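VIN1 (Oscarella pearsei, PDB 6BFI) probably binds actin filaments and, as a sponge homolog of vinculin, may play a role in cell-cell adhesion. Local coordinates at residues Cys747-Ala752 against Cys818-Pro823; Arg741-Ala746 against Ser825-Ile830; Ala278-Ala283 against Pro622-Leu627; Glu498-Ser503 against Asn539-Val544. One frame throughout, in Å; residues are numbered along the deposited sequence. Where two conformers were deposited one is given.

Contacts 1 and 2 form one continuous region, with centres about 9 Å apart. Contact 1 is nested along the chain inside the loop closed by contact 2, and the two are joined by a probable hydrogen bond of 3.2 Å from R822 N to A746 O and by the packing of L821 CD1 on I827 O. Contact 3 ties helix 268-283 to the proline-rich linker; its centre is about 23 Å from that of contact 1, and their nearest atoms are about 6 Å apart. Contact 4 is a helix pair nested in the long loop that contact 3 closes, its centre about 31 Å from those of contacts 2 and 3.

Contact 1: residues Cys747-Ala752 against Cys818-Pro823; sequences CMDKRA and CIRLRP
M748 meets R820 through its backbone N-H and lays its side chain against R822. The N-H points almost straight at R820 O, 3.0 Å from M748 N to the oxygen and nearly along the C=O axis. The side chain then runs past the same carbonyl, M748 CG lying 3.4 Å from R820 O, and crosses the aliphatic part of R822 at about a right angle, with M748 SD 3.6 Å from R822 CG. A bend at chi3 (76°) keeps M748 CE beside R822 CG as well, at 3.7 Å. An alanine in place of M748 would probably leave R822 CG without its cover and the arginine chain freer to swing. The backbones of C747 and L821 form a single isolated beta bridge here, in an otherwise helical vinculin-family fold: one segment leads from helix 718-745 into helix 750-760, the other leaves helix 786-817. L821 CD2 lies against C747 CA at 4.1 Å, and C747 SG accepts from D749 N within the turn that precedes the helix. Toward D749 the contact is much looser. D749, the N-cap of helix 750-760, receives a weak capping bond from R751 N and a hydrogen bond from N551, while R820 binds N616 O. The two opposite charges do not meet, D749 OD2 remaining 4.7 Å from R820 NE.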
loop_
_atom_site.group_PDB
_atom_site.type_symbol
_atom_site.label_atom_id
_atom_site.label_comp_id
_atom_site.label_asym_id
_atom_site.label_seq_id
_atom_site.Cartn_x
_atom_site.Cartn_y
_atom_site.Cartn_z
ATOM N N CYS A 747 -7.820 18.501 -2.104
ATOM C CA CYS A 747 -8.715 17.355 -2.041
ATOM C C CYS A 747 -9.211 17.156 -0.615
ATOM O O CYS A 747 -8.434 17.224 0.341
ATOM C CB CYS A 747 -8.005 16.092 -2.530
ATOM S SG CYS A 747 -9.009 14.591 -2.476
ATOM N N MET A 748 -10.515 16.918 -0.480
ATOM C CA MET A 748 -11.148 16.737 0.820
ATOM C C MET A 748 -11.433 15.274 1.134
ATOM O O MET A 748 -12.175 14.986 2.078
ATOM C CB MET A 748 -12.437 17.554 0.892
ATOM C CG MET A 748 -12.379 18.865 0.127
ATOM S SD MET A 748 -13.747 19.969 0.524
ATOM C CE MET A 748 -13.228 20.578 2.126
ATOM N N ASP A 749 -10.865 14.351 0.366
ATOM C CA ASP A 749 -11.034 12.915 0.574
ATOM C C ASP A 749 -9.666 12.357 0.951
ATOM O O ASP A 749 -8.813 12.150 0.084
ATOM C CB ASP A 749 -11.598 12.249 -0.677
ATOM C CG ASP A 749 -12.131 10.855 -0.408
ATOM O OD1 ASP A 749 -11.746 10.251 0.615
ATOM O OD2 ASP A 749 -12.937 10.363 -1.225
ATOM N N LYS A 750 -9.464 12.105 2.248
ATOM C CA LYS A 750 -8.142 11.711 2.728
ATOM C C LYS A 750 -7.710 10.367 2.155
ATOM O O LYS A 750 -6.509 10.088 2.066
ATOM C CB LYS A 750 -8.124 11.674 4.257
ATOM C CG LYS A 750 -8.264 13.036 4.911
ATOM C CD LYS A 750 -8.228 12.932 6.430
ATOM C CE LYS A 750 -8.396 14.293 7.088
ATOM N NZ LYS A 750 -8.447 14.205 8.574
ATOM N N ARG A 751 -8.666 9.520 1.771
ATOM C CA ARG A 751 -8.320 8.254 1.133
ATOM C C ARG A 751 -7.646 8.488 -0.215
ATOM O O ARG A 751 -6.537 7.997 -0.462
ATOM C CB ARG A 751 -9.575 7.390 0.982
ATOM C CG ARG A 751 -9.753 6.364 2.093
ATOM C CD ARG A 751 -11.187 6.307 2.600
ATOM N NE ARG A 751 -12.147 5.978 1.548
ATOM C CZ ARG A 751 -13.466 5.980 1.717
ATOM N NH1 ARG A 751 -13.983 6.296 2.896
ATOM N NH2 ARG A 751 -14.270 5.667 0.708
ATOM N N ALA A 752 -8.296 9.252 -1.096
ATOM C CA ALA A 752 -7.707 9.554 -2.396
ATOM C C ALA A 752 -6.501 10.475 -2.256
ATOM O O ALA A 752 -5.525 10.351 -3.006
ATOM C CB ALA A 752 -8.758 10.177 -3.313
ATOM N N CYS A 818 -9.670 14.539 -8.001
ATOM C CA CYS A 818 -10.462 15.660 -8.491
ATOM C C CYS A 818 -11.967 15.443 -8.343
ATOM O O CYS A 818 -12.746 16.172 -8.971
ATOM C CB CYS A 818 -10.122 15.947 -9.957
ATOM S SG CYS A 818 -8.464 16.625 -10.229
ATOM N N ILE A 819 -12.397 14.478 -7.535
ATOM C CA ILE A 819 -13.822 14.203 -7.374
ATOM C C ILE A 819 -14.436 15.055 -6.269
ATOM O O ILE A 819 -15.544 15.576 -6.423
ATOM C CB ILE A 819 -14.040 12.700 -7.115
ATOM C CG1 ILE A 819 -13.538 11.881 -8.305
ATOM C CG2 ILE A 819 -15.509 12.408 -6.853
ATOM C CD1 ILE A 819 -13.488 10.390 -8.045
ATOM N N ARG A 820 -13.738 15.215 -5.146
ATOM C CA ARG A 820 -14.214 16.012 -4.014
ATOM C C ARG A 820 -13.208 17.129 -3.758
ATOM O O ARG A 820 -12.414 17.069 -2.815
ATOM C CB ARG A 820 -14.420 15.140 -2.769
ATOM C CG ARG A 820 -15.619 14.210 -2.849
ATOM C CD ARG A 820 -15.872 13.533 -1.512
ATOM N NE ARG A 820 -17.053 12.674 -1.546
ATOM C CZ ARG A 820 -18.290 13.096 -1.306
ATOM N NH1 ARG A 820 -18.516 14.370 -1.016
ATOM N NH2 ARG A 820 -19.304 12.242 -1.358
ATOM N N LEU A 821 -13.249 18.155 -4.600
ATOM C CA LEU A 821 -12.395 19.323 -4.457
ATOM C C LEU A 821 -13.136 20.433 -3.724
ATOM O O LEU A 821 -14.368 20.501 -3.740
ATOM C CB LEU A 821 -11.927 19.833 -5.821
ATOM C CG LEU A 821 -10.953 18.951 -6.602
ATOM C CD1 LEU A 821 -10.618 19.592 -7.941
ATOM C CD2 LEU A 821 -9.692 18.702 -5.791
ATOM N N ARG A 822 -12.369 21.303 -3.079
ATOM C CA ARG A 822 -12.949 22.475 -2.449
ATOM C C ARG A 822 -13.547 23.391 -3.515
ATOM O O ARG A 822 -12.970 23.546 -4.596
ATOM C CB ARG A 822 -11.890 23.223 -1.641
ATOM C CG ARG A 822 -11.298 22.398 -0.508
ATOM C CD ARG A 822 -9.806 22.638 -0.353
ATOM N NE ARG A 822 -9.500 24.008 0.047
ATOM C CZ ARG A 822 -8.268 24.469 0.242
ATOM N NH1 ARG A 822 -7.224 23.670 0.072
ATOM N NH2 ARG A 822 -8.079 25.731 0.606
ATOM N N PRO A 823 -14.702 24.005 -3.246
ATOM C CA PRO A 823 -15.376 24.797 -4.287
ATOM C C PRO A 823 -14.650 26.078 -4.665
ATOM O O PRO A 823 -15.006 26.686 -5.685
ATOM C CB PRO A 823 -16.742 25.102 -3.661
ATOM C CG PRO A 823 -16.481 25.084 -2.190
ATOM C CD PRO A 823 -15.443 24.017 -1.972
#

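Contact 2: residues Arg741-Ala746 against Ser825-Ile830; sequences RQIANA and SPIASI
I827 is the bump of this contact, and the hollow that takes it is lined by Q742, I743 and A746 at the C-terminal end of helix 718-745. Its CG1 branch, set beside its own backbone N (chi1 -59°), reaches over the carbonyl of Q742, and I827 CD1 comes to 3.5 Å from Q742 O. The same methyl presses on A746 CB at 3.7 Å, while the other branch, I827 CG2, settles 3.7 Å from I743 CG1 as the two isoleucines cross obliquely. The second segment follows helix 786-817 and makes a short 3-10 turn at 826-829, an arrangement consistent with the C-terminal arm that in vinculin folds back on the tail helix bundle. An alanine at I827 would probably open a gap between the turn and the helix end, leaving A746 CB and I743 CG1 without the methyls that press on them. Smaller matches flank this bump. A746 CB also fits against S825, 3.6 Å from S825 OG. Beyond I743, the tip of I830 approaches more loosely, 4.3 Å between I743 CD1 and I830 CD1; I830 packs in addition on N689 and C818.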
loop_
_atom_site.group_PDB
_atom_site.type_symbol
_atom_site.label_atom_id
_atom_site.label_comp_id
_atom_site.label_asym_id
_atom_site.label_seq_id
_atom_site.Cartn_x
_atom_site.Cartn_y
_atom_site.Cartn_z
ATOM N N ARG A 741 0.700 17.762 -6.513
ATOM C CA ARG A 741 0.640 18.119 -5.100
ATOM C C ARG A 741 -0.399 19.206 -4.855
ATOM O O ARG A 741 -1.096 19.188 -3.833
ATOM C CB ARG A 741 2.018 18.560 -4.610
ATOM C CG ARG A 741 2.047 18.989 -3.153
ATOM C CD ARG A 741 3.442 18.869 -2.567
ATOM N NE ARG A 741 3.485 19.306 -1.176
ATOM C CZ ARG A 741 4.493 19.057 -0.347
ATOM N NH1 ARG A 741 5.543 18.367 -0.769
ATOM N NH2 ARG A 741 4.448 19.494 0.904
ATOM N N GLN A 742 -0.522 20.159 -5.785
ATOM C CA GLN A 742 -1.589 21.150 -5.678
ATOM C C GLN A 742 -2.964 20.500 -5.765
ATOM O O GLN A 742 -3.919 20.980 -5.144
ATOM C CB GLN A 742 -1.444 22.211 -6.768
ATOM C CG GLN A 742 -0.167 23.027 -6.687
ATOM C CD GLN A 742 -0.059 24.042 -7.809
ATOM O OE1 GLN A 742 -1.037 24.321 -8.505
ATOM N NE2 GLN A 742 1.133 24.597 -7.994
ATOM N N ILE A 743 -3.085 19.415 -6.532
ATOM C CA ILE A 743 -4.354 18.698 -6.605
ATOM C C ILE A 743 -4.623 17.953 -5.303
ATOM O O ILE A 743 -5.748 17.962 -4.787
ATOM C CB ILE A 743 -4.354 17.749 -7.817
ATOM C CG1 ILE A 743 -4.426 18.560 -9.111
ATOM C CG2 ILE A 743 -5.503 16.754 -7.729
ATOM C CD1 ILE A 743 -3.712 17.918 -10.270
ATOM N N ALA A 744 -3.598 17.303 -4.747
ATOM C CA ALA A 744 -3.777 16.577 -3.495
ATOM C C ALA A 744 -4.103 17.514 -2.341
ATOM O O ALA A 744 -4.842 17.136 -1.426
ATOM C CB ALA A 744 -2.525 15.759 -3.177
ATOM N N ASN A 745 -3.573 18.739 -2.367
ATOM C CA ASN A 745 -3.790 19.656 -1.252
ATOM C C ASN A 745 -5.245 20.104 -1.173
ATOM O O ASN A 745 -5.815 20.185 -0.078
ATOM C CB ASN A 745 -2.861 20.862 -1.382
ATOM C CG ASN A 745 -2.817 21.702 -0.120
ATOM O OD1 ASN A 745 -3.605 22.633 0.049
ATOM N ND2 ASN A 745 -1.892 21.375 0.775
ATOM N N ALA A 746 -5.862 20.394 -2.315
ATOM C CA ALA A 746 -7.240 20.867 -2.355
ATOM C C ALA A 746 -8.261 19.734 -2.333
ATOM O O ALA A 746 -9.455 19.989 -2.527
ATOM C CB ALA A 746 -7.460 21.739 -3.594
ATOM N N SER A 825 -10.905 26.524 -4.543
ATOM C CA SER A 825 -9.545 26.382 -5.038
ATOM C C SER A 825 -9.521 26.452 -6.563
ATOM O O SER A 825 -10.477 26.034 -7.225
ATOM C CB SER A 825 -8.938 25.063 -4.560
ATOM O OG SER A 825 -8.688 25.089 -3.166
ATOM N N PRO A 826 -8.445 26.987 -7.148
ATOM C CA PRO A 826 -8.371 27.040 -8.618
ATOM C C PRO A 826 -8.387 25.665 -9.261
ATOM O O PRO A 826 -8.768 25.539 -10.435
ATOM C CB PRO A 826 -7.047 27.774 -8.878
ATOM C CG PRO A 826 -6.248 27.574 -7.630
ATOM C CD PRO A 826 -7.245 27.549 -6.510
ATOM N N ILE A 827 -7.998 24.631 -8.512
ATOM C CA ILE A 827 -7.868 23.263 -9.006
ATOM C C ILE A 827 -9.254 22.795 -9.427
ATOM O O ILE A 827 -9.408 21.904 -10.270
ATOM C CB ILE A 827 -7.259 22.327 -7.938
ATOM C CG1 ILE A 827 -5.873 22.802 -7.510
ATOM C CG2 ILE A 827 -7.149 20.909 -8.472
ATOM C CD1 ILE A 827 -5.863 23.666 -6.271
ATOM N N ALA A 828 -10.273 23.411 -8.829
ATOM C CA ALA A 828 -11.651 23.065 -9.147
ATOM C C ALA A 828 -11.964 23.299 -10.618
ATOM O O ALA A 828 -12.837 22.625 -11.179
ATOM C CB ALA A 828 -12.605 23.864 -8.256
ATOM N N SER A 829 -11.253 24.222 -11.267
ATOM C CA SER A 829 -11.478 24.523 -12.677
ATOM C C SER A 829 -10.789 23.540 -13.621
ATOM O O SER A 829 -10.800 23.766 -14.836
ATOM C CB SER A 829 -11.016 25.949 -12.990
ATOM O OG SER A 829 -11.788 26.901 -12.281
ATOM N N ILE A 830 -10.192 22.465 -13.100
ATOM C CA ILE A 830 -9.555 21.479 -13.963
ATOM C C ILE A 830 -10.628 20.667 -14.681
ATOM O O ILE A 830 -11.725 20.433 -14.153
ATOM C CB ILE A 830 -8.604 20.575 -13.155
ATOM C CG1 ILE A 830 -7.586 19.902 -14.078
ATOM C CG2 ILE A 830 -9.382 19.525 -12.365
ATOM C CD1 ILE A 830 -6.562 19.067 -13.344
#

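Contact 3: residues Ala278-Ala283 against Pro622-Leu627; sequences AQDALA and PPLPEL
L624 reaches from an extended chain toward the last turn of helix 268-283, where A283 and D280 meet it. Its CB and CG skirt the methyl of A283, L624 CB lying 4.5 Å and L624 CG 4.6 Å from A283 CB. CG stands anti to the carbonyl carbon (chi1 -67°), and from there the two branches part. L624 CD1 turns in to the helix and lies 4.1 Å from A283 CB, with D280 OD1 at the same distance, while Q279 O is looser at 4.4 Å. L624 CD2 heads away from all three, and the side chain also touches Q358 of helix 344-375. The segment that carries L624 belongs to a proline-rich linker after helix 589-615, as in vinculin, where such a linker joins head and tail; the modelled chain breaks off just beyond L627 and resumes before helix 649-659. Next to L624 the ring of P625 is laid against the same alanine, P625 CD 3.7 Å and P625 CG 3.8 Å from A283 CB, so one small methyl serves both linker residues. The polar ends at the helix are engaged by other parts of the chain: Q279 donates to E361 and D280 OD1 forms a salt bridge with R621, just ahead of the linker segment. P625 O accepts a hydrogen bond from H351 NE2.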
loop_
_atom_site.group_PDB
_atom_site.type_symbol
_atom_site.label_atom_id
_atom_site.label_comp_id
_atom_site.label_asym_id
_atom_site.label_seq_id
_atom_site.Cartn_x
_atom_site.Cartn_y
_atom_site.Cartn_z
ATOM N N ALA A 278 -15.534 -0.731 -19.310
ATOM C CA ALA A 278 -16.633 -1.387 -20.009
ATOM C C ALA A 278 -17.879 -0.509 -20.017
ATOM O O ALA A 278 -18.611 -0.467 -21.014
ATOM C CB ALA A 278 -16.924 -2.743 -19.370
ATOM N N GLN A 279 -18.129 0.208 -18.918
ATOM C CA GLN A 279 -19.260 1.130 -18.874
ATOM C C GLN A 279 -19.087 2.266 -19.877
ATOM O O GLN A 279 -20.035 2.627 -20.581
ATOM C CB GLN A 279 -19.433 1.680 -17.458
ATOM C CG GLN A 279 -19.864 0.638 -16.430
ATOM C CD GLN A 279 -19.552 1.054 -15.000
ATOM O OE1 GLN A 279 -19.141 2.186 -14.744
ATOM N NE2 GLN A 279 -19.740 0.133 -14.063
ATOM N N ASP A 280 -17.885 2.836 -19.960
ATOM C CA ASP A 280 -17.662 3.945 -20.880
ATOM C C ASP A 280 -17.701 3.482 -22.331
ATOM O O ASP A 280 -18.215 4.197 -23.202
ATOM C CB ASP A 280 -16.333 4.632 -20.569
ATOM C CG ASP A 280 -16.440 5.605 -19.412
ATOM O OD1 ASP A 280 -17.445 5.541 -18.675
ATOM O OD2 ASP A 280 -15.519 6.433 -19.238
ATOM N N ALA A 281 -17.162 2.295 -22.617
ATOM C CA ALA A 281 -17.207 1.799 -23.988
ATOM C C ALA A 281 -18.618 1.399 -24.396
ATOM O O ALA A 281 -18.979 1.523 -25.571
ATOM C CB ALA A 281 -16.250 0.622 -24.161
ATOM N N LEU A 282 -19.428 0.916 -23.453
ATOM C CA LEU A 282 -20.810 0.583 -23.788
ATOM C C LEU A 282 -21.656 1.840 -23.953
ATOM O O LEU A 282 -22.507 1.909 -24.845
ATOM C CB LEU A 282 -21.407 -0.335 -22.722
ATOM C CG LEU A 282 -21.034 -1.815 -22.832
ATOM C CD1 LEU A 282 -21.645 -2.611 -21.688
ATOM C CD2 LEU A 282 -21.479 -2.371 -24.174
ATOM N N ALA A 283 -21.435 2.844 -23.099
ATOM C CA ALA A 283 -22.199 4.084 -23.196
ATOM C C ALA A 283 -21.914 4.818 -24.499
ATOM O O ALA A 283 -22.759 5.584 -24.976
ATOM C CB ALA A 283 -21.895 4.984 -22.000
ATOM N N PRO A 622 -16.985 10.298 -13.318
ATOM C CA PRO A 622 -17.812 11.181 -14.132
ATOM C C PRO A 622 -19.028 10.437 -14.657
ATOM O O PRO A 622 -18.998 9.203 -14.819
ATOM C CB PRO A 622 -16.870 11.602 -15.269
ATOM C CG PRO A 622 -15.712 10.649 -15.210
ATOM C CD PRO A 622 -15.582 10.302 -13.768
ATOM N N PRO A 623 -20.122 11.152 -14.929
ATOM C CA PRO A 623 -21.359 10.471 -15.337
ATOM C C PRO A 623 -21.282 9.875 -16.733
ATOM O O PRO A 623 -20.250 9.968 -17.404
ATOM C CB PRO A 623 -22.407 11.589 -15.264
ATOM C CG PRO A 623 -21.625 12.833 -15.521
ATOM C CD PRO A 623 -20.284 12.614 -14.875
ATOM N N LEU A 624 -22.373 9.259 -17.174
ATOM C CA LEU A 624 -22.463 8.662 -18.497
ATOM C C LEU A 624 -23.035 9.655 -19.495
ATOM O O LEU A 624 -23.697 10.626 -19.117
ATOM C CB LEU A 624 -23.352 7.418 -18.458
ATOM C CG LEU A 624 -22.910 6.171 -17.694
ATOM C CD1 LEU A 624 -21.455 5.838 -17.987
ATOM C CD2 LEU A 624 -23.154 6.337 -16.206
ATOM N N PRO A 625 -22.792 9.444 -20.781
ATOM C CA PRO A 625 -23.544 10.156 -21.815
ATOM C C PRO A 625 -24.924 9.525 -21.980
ATOM O O PRO A 625 -25.299 8.596 -21.267
ATOM C CB PRO A 625 -22.682 9.972 -23.064
ATOM C CG PRO A 625 -21.964 8.687 -22.827
ATOM C CD PRO A 625 -21.697 8.637 -21.349
ATOM N N GLU A 626 -25.682 10.048 -22.942
ATOM C CA GLU A 626 -27.009 9.512 -23.224
ATOM C C GLU A 626 -27.310 9.344 -24.704
ATOM O O GLU A 626 -28.276 8.648 -25.032
ATOM C CB GLU A 626 -28.091 10.402 -22.595
ATOM N N LEU A 627 -26.533 9.941 -25.602
ATOM C CA LEU A 627 -26.788 9.828 -27.034
ATOM C C LEU A 627 -26.476 8.424 -27.539
ATOM O O LEU A 627 -26.415 8.189 -28.746
ATOM C CB LEU A 627 -25.971 10.860 -27.799
#

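Contact 4: residues Glu498-Ser503 against Asn539-Val544; sequences EFMKVS and NRVIQV
F499 receives V544 over one face of its ring: V544 CG2 lies 3.7 Å from the ring centroid and 20° off the normal, a CH-pi contact. The helices that carry them run antiparallel at 170°, with local axes 10.5 Å apart, as neighbours in the helical bundles of the vinculin family. The side chains of V544 and M500 slide past each other in opposite directions, V544 CG1 touching M500 CE at 3.7 Å. A bend at chi2 (-50°) swings M500 SD round, and it comes to 3.7 Å from V541 CG1. V541 CG2 in turn rests on S503 CB, so V541 fits between the thioether and the serine. A second shell backs these groups. M500 is also covered by V609 and I613 of helix 589-615, and V541 by L568 of helix 555-569. S503 lies close to the phenylalanine as well, with S503 OG over the F499 ring on the face opposite V544 CG2 and displaced toward the rim. F499 O is gripped twice, by S503 N and by S503 OG from opposite faces of the carbonyl plane, the hydroxyl donating at 2.8 Å from S503 OG to F499 O.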
loop_
_atom_site.group_PDB
_atom_site.type_symbol
_atom_site.label_atom_id
_atom_site.label_comp_id
_atom_site.label_asym_id
_atom_site.label_seq_id
_atom_site.Cartn_x
_atom_site.Cartn_y
_atom_site.Cartn_z
ATOM N N GLU A 498 -23.784 2.530 1.645
ATOM C CA GLU A 498 -24.379 1.200 1.592
ATOM C C GLU A 498 -24.414 0.556 2.972
ATOM O O GLU A 498 -25.389 -0.119 3.323
ATOM C CB GLU A 498 -23.618 0.316 0.603
ATOM C CG GLU A 498 -23.811 0.696 -0.855
ATOM C CD GLU A 498 -25.248 0.540 -1.326
ATOM O OE1 GLU A 498 -26.044 -0.135 -0.640
ATOM O OE2 GLU A 498 -25.586 1.096 -2.391
ATOM N N PHE A 499 -23.359 0.756 3.773
ATOM C CA PHE A 499 -23.371 0.246 5.141
ATOM C C PHE A 499 -24.508 0.867 5.943
ATOM O O PHE A 499 -25.176 0.179 6.722
ATOM C CB PHE A 499 -22.025 0.511 5.823
ATOM C CG PHE A 499 -21.889 -0.135 7.181
ATOM C CD1 PHE A 499 -22.360 0.501 8.322
ATOM C CD2 PHE A 499 -21.282 -1.375 7.315
ATOM C CE1 PHE A 499 -22.240 -0.092 9.566
ATOM C CE2 PHE A 499 -21.155 -1.974 8.561
ATOM C CZ PHE A 499 -21.633 -1.331 9.686
ATOM N N MET A 500 -24.748 2.167 5.755
ATOM C CA MET A 500 -25.817 2.832 6.492
ATOM C C MET A 500 -27.192 2.372 6.029
ATOM O O MET A 500 -28.117 2.280 6.844
ATOM C CB MET A 500 -25.688 4.349 6.358
ATOM C CG MET A 500 -24.400 4.914 6.938
ATOM S SD MET A 500 -24.085 4.341 8.622
ATOM C CE MET A 500 -22.499 5.108 8.956
ATOM N N LYS A 501 -27.350 2.076 4.735
ATOM C CA LYS A 501 -28.628 1.560 4.253
ATOM C C LYS A 501 -28.886 0.154 4.785
ATOM O O LYS A 501 -29.944 -0.117 5.366
ATOM C CB LYS A 501 -28.660 1.565 2.722
ATOM C CG LYS A 501 -28.874 2.937 2.095
ATOM C CD LYS A 501 -28.875 2.851 0.573
ATOM C CE LYS A 501 -29.231 4.189 -0.061
ATOM N NZ LYS A 501 -29.119 4.147 -1.546
ATOM N N VAL A 502 -27.926 -0.755 4.592
ATOM C CA VAL A 502 -28.092 -2.129 5.055
ATOM C C VAL A 502 -28.321 -2.162 6.561
ATOM O O VAL A 502 -29.224 -2.854 7.053
ATOM C CB VAL A 502 -26.873 -2.976 4.641
ATOM C CG1 VAL A 502 -26.983 -4.381 5.202
ATOM C CG2 VAL A 502 -26.750 -3.019 3.125
ATOM N N SER A 503 -27.523 -1.399 7.313
ATOM C CA SER A 503 -27.702 -1.331 8.760
ATOM C C SER A 503 -29.043 -0.712 9.136
ATOM O O SER A 503 -29.645 -1.112 10.137
ATOM C CB SER A 503 -26.560 -0.535 9.394
ATOM O OG SER A 503 -25.311 -1.161 9.165
ATOM N N ASN A 539 -24.125 0.913 17.442
ATOM C CA ASN A 539 -22.762 1.344 17.739
ATOM C C ASN A 539 -21.831 1.116 16.555
ATOM O O ASN A 539 -20.877 1.880 16.363
ATOM C CB ASN A 539 -22.240 0.637 18.987
ATOM C CG ASN A 539 -22.252 1.539 20.206
ATOM O OD1 ASN A 539 -21.353 2.360 20.391
ATOM N ND2 ASN A 539 -23.274 1.398 21.042
ATOM N N ARG A 540 -22.085 0.079 15.754
ATOM C CA ARG A 540 -21.329 -0.086 14.519
ATOM C C ARG A 540 -21.612 1.055 13.549
ATOM O O ARG A 540 -20.705 1.523 12.846
ATOM C CB ARG A 540 -21.650 -1.440 13.885
ATOM C CG ARG A 540 -20.883 -2.593 14.518
ATOM C CD ARG A 540 -19.405 -2.469 14.200
ATOM N NE ARG A 540 -19.163 -2.626 12.768
ATOM C CZ ARG A 540 -18.169 -2.045 12.105
ATOM N NH1 ARG A 540 -17.319 -1.248 12.737
ATOM N NH2 ARG A 540 -18.032 -2.255 10.803
ATOM N N VAL A 541 -22.863 1.521 13.501
ATOM C CA VAL A 541 -23.175 2.705 12.703
ATOM C C VAL A 541 -22.382 3.901 13.215
ATOM O O VAL A 541 -21.865 4.708 12.431
ATOM C CB VAL A 541 -24.691 2.976 12.721
ATOM C CG1 VAL A 541 -24.995 4.356 12.161
ATOM C CG2 VAL A 541 -25.430 1.902 11.942
ATOM N N ILE A 542 -22.256 4.017 14.540
ATOM C CA ILE A 542 -21.469 5.098 15.130
ATOM C C ILE A 542 -20.020 5.017 14.667
ATOM O O ILE A 542 -19.423 6.021 14.260
ATOM C CB ILE A 542 -21.563 5.056 16.667
ATOM C CG1 ILE A 542 -23.016 5.183 17.125
ATOM C CG2 ILE A 542 -20.708 6.155 17.282
ATOM C CD1 ILE A 542 -23.621 6.526 16.842
ATOM N N GLN A 543 -19.430 3.819 14.726
ATOM C CA GLN A 543 -18.022 3.668 14.371
ATOM C C GLN A 543 -17.783 3.977 12.897
ATOM O O GLN A 543 -16.852 4.713 12.548
ATOM C CB GLN A 543 -17.542 2.256 14.705
ATOM C CG GLN A 543 -17.597 1.910 16.178
ATOM C CD GLN A 543 -17.144 0.491 16.448
ATOM O OE1 GLN A 543 -16.436 -0.111 15.638
ATOM N NE2 GLN A 543 -17.554 -0.055 17.587
ATOM N N VAL A 544 -18.612 3.414 12.014
ATOM C CA VAL A 544 -18.449 3.686 10.589
ATOM C C VAL A 544 -18.622 5.174 10.309
ATOM O O VAL A 544 -17.895 5.757 9.495
ATOM C CB VAL A 544 -19.424 2.826 9.764
ATOM C CG1 VAL A 544 -19.364 3.213 8.295
ATOM C CG2 VAL A 544 -19.090 1.355 9.940
#